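Local coordinates for protein glutamate racemase (PDB 2JFN) that belongs to the Asp/Glu/hydantoin racemase family and holds glutamic acid and UDP-N-acetylmuramoyl-L-alanine in two separate pockets, at residues A[38-43]-A[229-234]. Numbering follows the deposited sequence.
Sequences DEIRHL and AAIARR. With UMA (uridine-5'-diphosphate-N-acetylmuramoyl-L-alanine), chain C.
A232 points its methyl group toward helix 33-43, where it packs against E39, I40 and L43, joining two helices of the two-domain alpha/beta fold of the Asp/Glu racemase family. The local axes come within 7.9 Å and cross at -49°, a close approach consistent with the small alanine side chain at the interface. The CB of A232 lies 3.6 Å from the backbone O of E39 and 3.7 Å from CD2 of L43. The L43 side chain leaves its helix with CG anti to the backbone N (chi1 -173°), and CD2 of L43 rests against the methyl and the carbonyl group of A232, 3.5 Å from A232 O. The bend of E39 at chi2 (-81°) brings its CD to 3.7 Å from A229 N, in the first turn of helix 228-241. No hydrogen bond forms across the contact, but the helix dipole would probably favour the negative charge of the carboxylate there. Deeper in, I40 CD1 and I231 CG2 meet at 4.1 Å, and both residues also touch V89 on the underlying strand 87-90. Beyond this apolar layer, helix 228-241 lines the pocket of UDP-N-acetylmuramoyl-L-alanine: the CG1-CD1 branch of I231 packs against the uracil ring, its CD1 3.2 Å from ligand N3. Two residues on, R233 NH2 gives a weak hydrogen bond of 3.3 Å to phosphate oxygen O2A of the ligand, in the guanidinium plane.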
loop_
_atom_site.group_PDB
_atom_site.type_symbol
_atom_site.label_atom_id
_atom_site.label_comp_id
_atom_site.label_asym_id
_atom_site.label_seq_id
_atom_site.Cartn_x
_atom_site.Cartn_y
_atom_site.Cartn_z
ATOM N N ASP A 38 -3.951 0.079 -8.778
ATOM C CA ASP A 38 -3.612 0.363 -10.166
ATOM C C ASP A 38 -3.062 -0.885 -10.871
ATOM O O ASP A 38 -3.424 -1.165 -12.014
ATOM C CB ASP A 38 -2.602 1.513 -10.210
ATOM C CG ASP A 38 -2.588 2.237 -11.541
ATOM O OD1 ASP A 38 -3.596 2.176 -12.279
ATOM O OD2 ASP A 38 -1.563 2.893 -11.842
ATOM N N GLU A 39 -2.204 -1.636 -10.182
ATOM C CA GLU A 39 -1.628 -2.864 -10.737
ATOM C C GLU A 39 -2.704 -3.944 -10.858
ATOM O O GLU A 39 -2.773 -4.670 -11.850
ATOM C CB GLU A 39 -0.505 -3.381 -9.837
ATOM C CG GLU A 39 0.738 -2.508 -9.792
ATOM C CD GLU A 39 1.658 -2.731 -10.981
ATOM O OE1 GLU A 39 2.748 -2.120 -11.007
ATOM O OE2 GLU A 39 1.301 -3.518 -11.883
ATOM N N ILE A 40 -3.545 -4.055 -9.838
ATOM C CA ILE A 40 -4.607 -5.050 -9.863
ATOM C C ILE A 40 -5.591 -4.804 -11.007
ATOM O O ILE A 40 -5.931 -5.733 -11.745
ATOM C CB ILE A 40 -5.378 -5.077 -8.528
ATOM C CG1 ILE A 40 -4.433 -5.474 -7.390
ATOM C CG2 ILE A 40 -6.546 -6.059 -8.617
ATOM C CD1 ILE A 40 -5.074 -5.429 -6.013
ATOM N N ARG A 41 -6.045 -3.563 -11.168
ATOM C CA ARG A 41 -6.999 -3.258 -12.230
ATOM C C ARG A 41 -6.392 -3.417 -13.617
ATOM O O ARG A 41 -7.103 -3.683 -14.579
ATOM C CB ARG A 41 -7.563 -1.839 -12.094
ATOM C CG ARG A 41 -6.582 -0.728 -12.418
ATOM C CD ARG A 41 -7.312 0.523 -12.904
ATOM N NE ARG A 41 -6.404 1.660 -13.036
ATOM C CZ ARG A 41 -6.754 2.853 -13.508
ATOM N NH1 ARG A 41 -8.001 3.077 -13.904
ATOM N NH2 ARG A 41 -5.855 3.825 -13.581
ATOM N N HIS A 42 -5.082 -3.237 -13.726
ATOM C CA HIS A 42 -4.436 -3.389 -15.019
ATOM C C HIS A 42 -4.522 -4.860 -15.431
ATOM O O HIS A 42 -4.628 -5.182 -16.613
ATOM C CB HIS A 42 -2.975 -2.936 -14.937
ATOM C CG HIS A 42 -2.247 -3.018 -16.241
ATOM N ND1 HIS A 42 -1.902 -4.215 -16.828
ATOM C CD2 HIS A 42 -1.802 -2.048 -17.076
ATOM C CE1 HIS A 42 -1.275 -3.982 -17.968
ATOM N NE2 HIS A 42 -1.201 -2.674 -18.142
ATOM N N LEU A 43 -4.495 -5.748 -14.441
ATOM C CA LEU A 43 -4.572 -7.181 -14.681
ATOM C C LEU A 43 -6.021 -7.678 -14.723
ATOM O O LEU A 43 -6.359 -8.564 -15.507
ATOM C CB LEU A 43 -3.798 -7.924 -13.587
ATOM C CG LEU A 43 -3.619 -9.437 -13.728
ATOM C CD1 LEU A 43 -2.835 -9.738 -15.003
ATOM C CD2 LEU A 43 -2.884 -9.988 -12.513
ATOM N N ALA A 229 2.617 -5.604 -8.883
ATOM C CA ALA A 229 2.320 -6.637 -9.869
ATOM C C ALA A 229 2.146 -8.005 -9.217
ATOM O O ALA A 229 1.295 -8.785 -9.631
ATOM C CB ALA A 229 3.430 -6.693 -10.921
ATOM N N ALA A 230 2.943 -8.295 -8.195
ATOM C CA ALA A 230 2.842 -9.584 -7.509
ATOM C C ALA A 230 1.523 -9.714 -6.748
ATOM O O ALA A 230 0.975 -10.820 -6.623
ATOM C CB ALA A 230 4.005 -9.764 -6.553
ATOM N N ILE A 231 1.026 -8.588 -6.229
ATOM C CA ILE A 231 -0.237 -8.573 -5.494
ATOM C C ILE A 231 -1.350 -8.838 -6.486
ATOM O O ILE A 231 -2.303 -9.566 -6.200
ATOM C CB ILE A 231 -0.501 -7.198 -4.841
ATOM C CG1 ILE A 231 0.604 -6.881 -3.840
ATOM C CG2 ILE A 231 -1.879 -7.190 -4.163
ATOM C CD1 ILE A 231 0.687 -7.858 -2.716
ATOM N N ALA A 232 -1.225 -8.224 -7.654
ATOM C CA ALA A 232 -2.206 -8.387 -8.711
ATOM C C ALA A 232 -2.292 -9.878 -9.060
ATOM O O ALA A 232 -3.383 -10.454 -9.084
ATOM C CB ALA A 232 -1.791 -7.577 -9.927
ATOM N N ARG A 233 -1.139 -10.502 -9.311
ATOM C CA ARG A 233 -1.108 -11.925 -9.644
ATOM C C ARG A 233 -1.709 -12.772 -8.522
ATOM O O ARG A 233 -2.460 -13.706 -8.782
ATOM C CB ARG A 233 0.329 -12.385 -9.934
ATOM C CG ARG A 233 0.919 -11.826 -11.230
ATOM C CD ARG A 233 2.213 -12.553 -11.590
ATOM N NE ARG A 233 3.277 -12.312 -10.617
ATOM C CZ ARG A 233 4.065 -11.240 -10.627
ATOM N NH1 ARG A 233 3.916 -10.314 -11.565
ATOM N NH2 ARG A 233 4.993 -11.084 -9.693
ATOM N N ARG A 234 -1.384 -12.448 -7.274
ATOM C CA ARG A 234 -1.928 -13.197 -6.141
ATOM C C ARG A 234 -3.450 -13.029 -6.069
ATOM O O ARG A 234 -4.172 -13.969 -5.720
ATOM C CB ARG A 234 -1.291 -12.722 -4.834
ATOM C CG ARG A 234 -1.830 -13.410 -3.588
ATOM C CD ARG A 234 -1.650 -14.930 -3.636
ATOM N NE ARG A 234 -1.987 -15.541 -2.352
ATOM C CZ ARG A 234 -1.973 -16.847 -2.111
ATOM N NH1 ARG A 234 -1.638 -17.696 -3.074
ATOM N NH2 ARG A 234 -2.287 -17.304 -0.905
HETATM N N1 UMA C . 3.818 -9.974 -2.192
HETATM C C2 UMA C . 3.000 -9.556 -1.025
HETATM N N3 UMA C . 1.792 -10.221 -0.881
HETATM C C4 UMA C . 1.302 -11.228 -1.726
HETATM C C5 UMA C . 2.191 -11.606 -2.902
HETATM C C6 UMA C . 3.370 -10.974 -3.070
HETATM O O2 UMA C . 3.337 -8.688 -0.235
HETATM O O4 UMA C . 0.214 -11.736 -1.494
HETATM C C1B UMA C . 5.132 -9.259 -2.366
HETATM C C2B UMA C . 6.208 -9.886 -1.495
HETATM O "O2'" UMA C . 7.111 -8.902 -0.856
HETATM C C3B UMA C . 6.970 -10.856 -2.336
HETATM C C4B UMA C . 6.897 -10.113 -3.657
HETATM O O4B UMA C . 5.677 -9.381 -3.658
HETATM O O3B UMA C . 8.276 -10.910 -1.702
HETATM C C5B UMA C . 6.879 -10.975 -4.855
HETATM O O5B UMA C . 5.967 -12.002 -4.690
HETATM P PA UMA C . 5.825 -13.225 -5.696
HETATM O O1A UMA C . 4.492 -13.773 -5.410
HETATM O O2A UMA C . 6.043 -12.764 -7.029
HETATM O O3A UMA C . 6.961 -14.250 -5.163
HETATM P PB UMA C . 7.886 -14.287 -3.863
HETATM O O1B UMA C . 8.785 -13.155 -3.797
HETATM O O2B UMA C . 8.460 -15.634 -3.774
HETATM O "O1'" UMA C . 6.732 -14.234 -2.697
HETATM C "C1'" UMA C . 6.314 -15.309 -1.855
HETATM C "C2'" UMA C . 4.826 -15.292 -1.625
HETATM N "N2'" UMA C . 4.072 -15.457 -2.881
HETATM C "C7'" UMA C . 3.351 -16.560 -3.140
HETATM O "O7'" UMA C . 3.138 -17.415 -2.285
HETATM C "C8'" UMA C . 2.767 -16.739 -4.526
HETATM C "C3'" UMA C . 4.465 -13.974 -0.917
HETATM O "O3'" UMA C . 3.035 -13.943 -0.582
HETATM C "C4'" UMA C . 5.289 -13.790 0.379
HETATM O "O4'" UMA C . 4.977 -12.561 1.005
HETATM C "C5'" UMA C . 6.786 -13.858 0.061
HETATM O "O5'" UMA C . 7.061 -15.140 -0.621
HETATM C "C6'" UMA C . 7.674 -13.826 1.292
HETATM O "O6'" UMA C . 7.297 -14.855 2.195
HETATM C C18 UMA C . 2.246 -14.943 0.110
HETATM C C19 UMA C . 2.074 -14.673 1.568
HETATM O O18 UMA C . 1.943 -15.585 2.366
HETATM C C20 UMA C . 0.958 -15.189 -0.703
HETATM N N4 UMA C . 2.073 -13.373 1.907
HETATM C C21 UMA C . 1.776 -12.836 3.242
HETATM C C22 UMA C . 0.456 -13.361 3.884
HETATM O O19 UMA C . -0.475 -13.670 3.107
HETATM O O20 UMA C . 0.383 -13.468 5.135
HETATM C C23 UMA C . 1.734 -11.305 3.174
#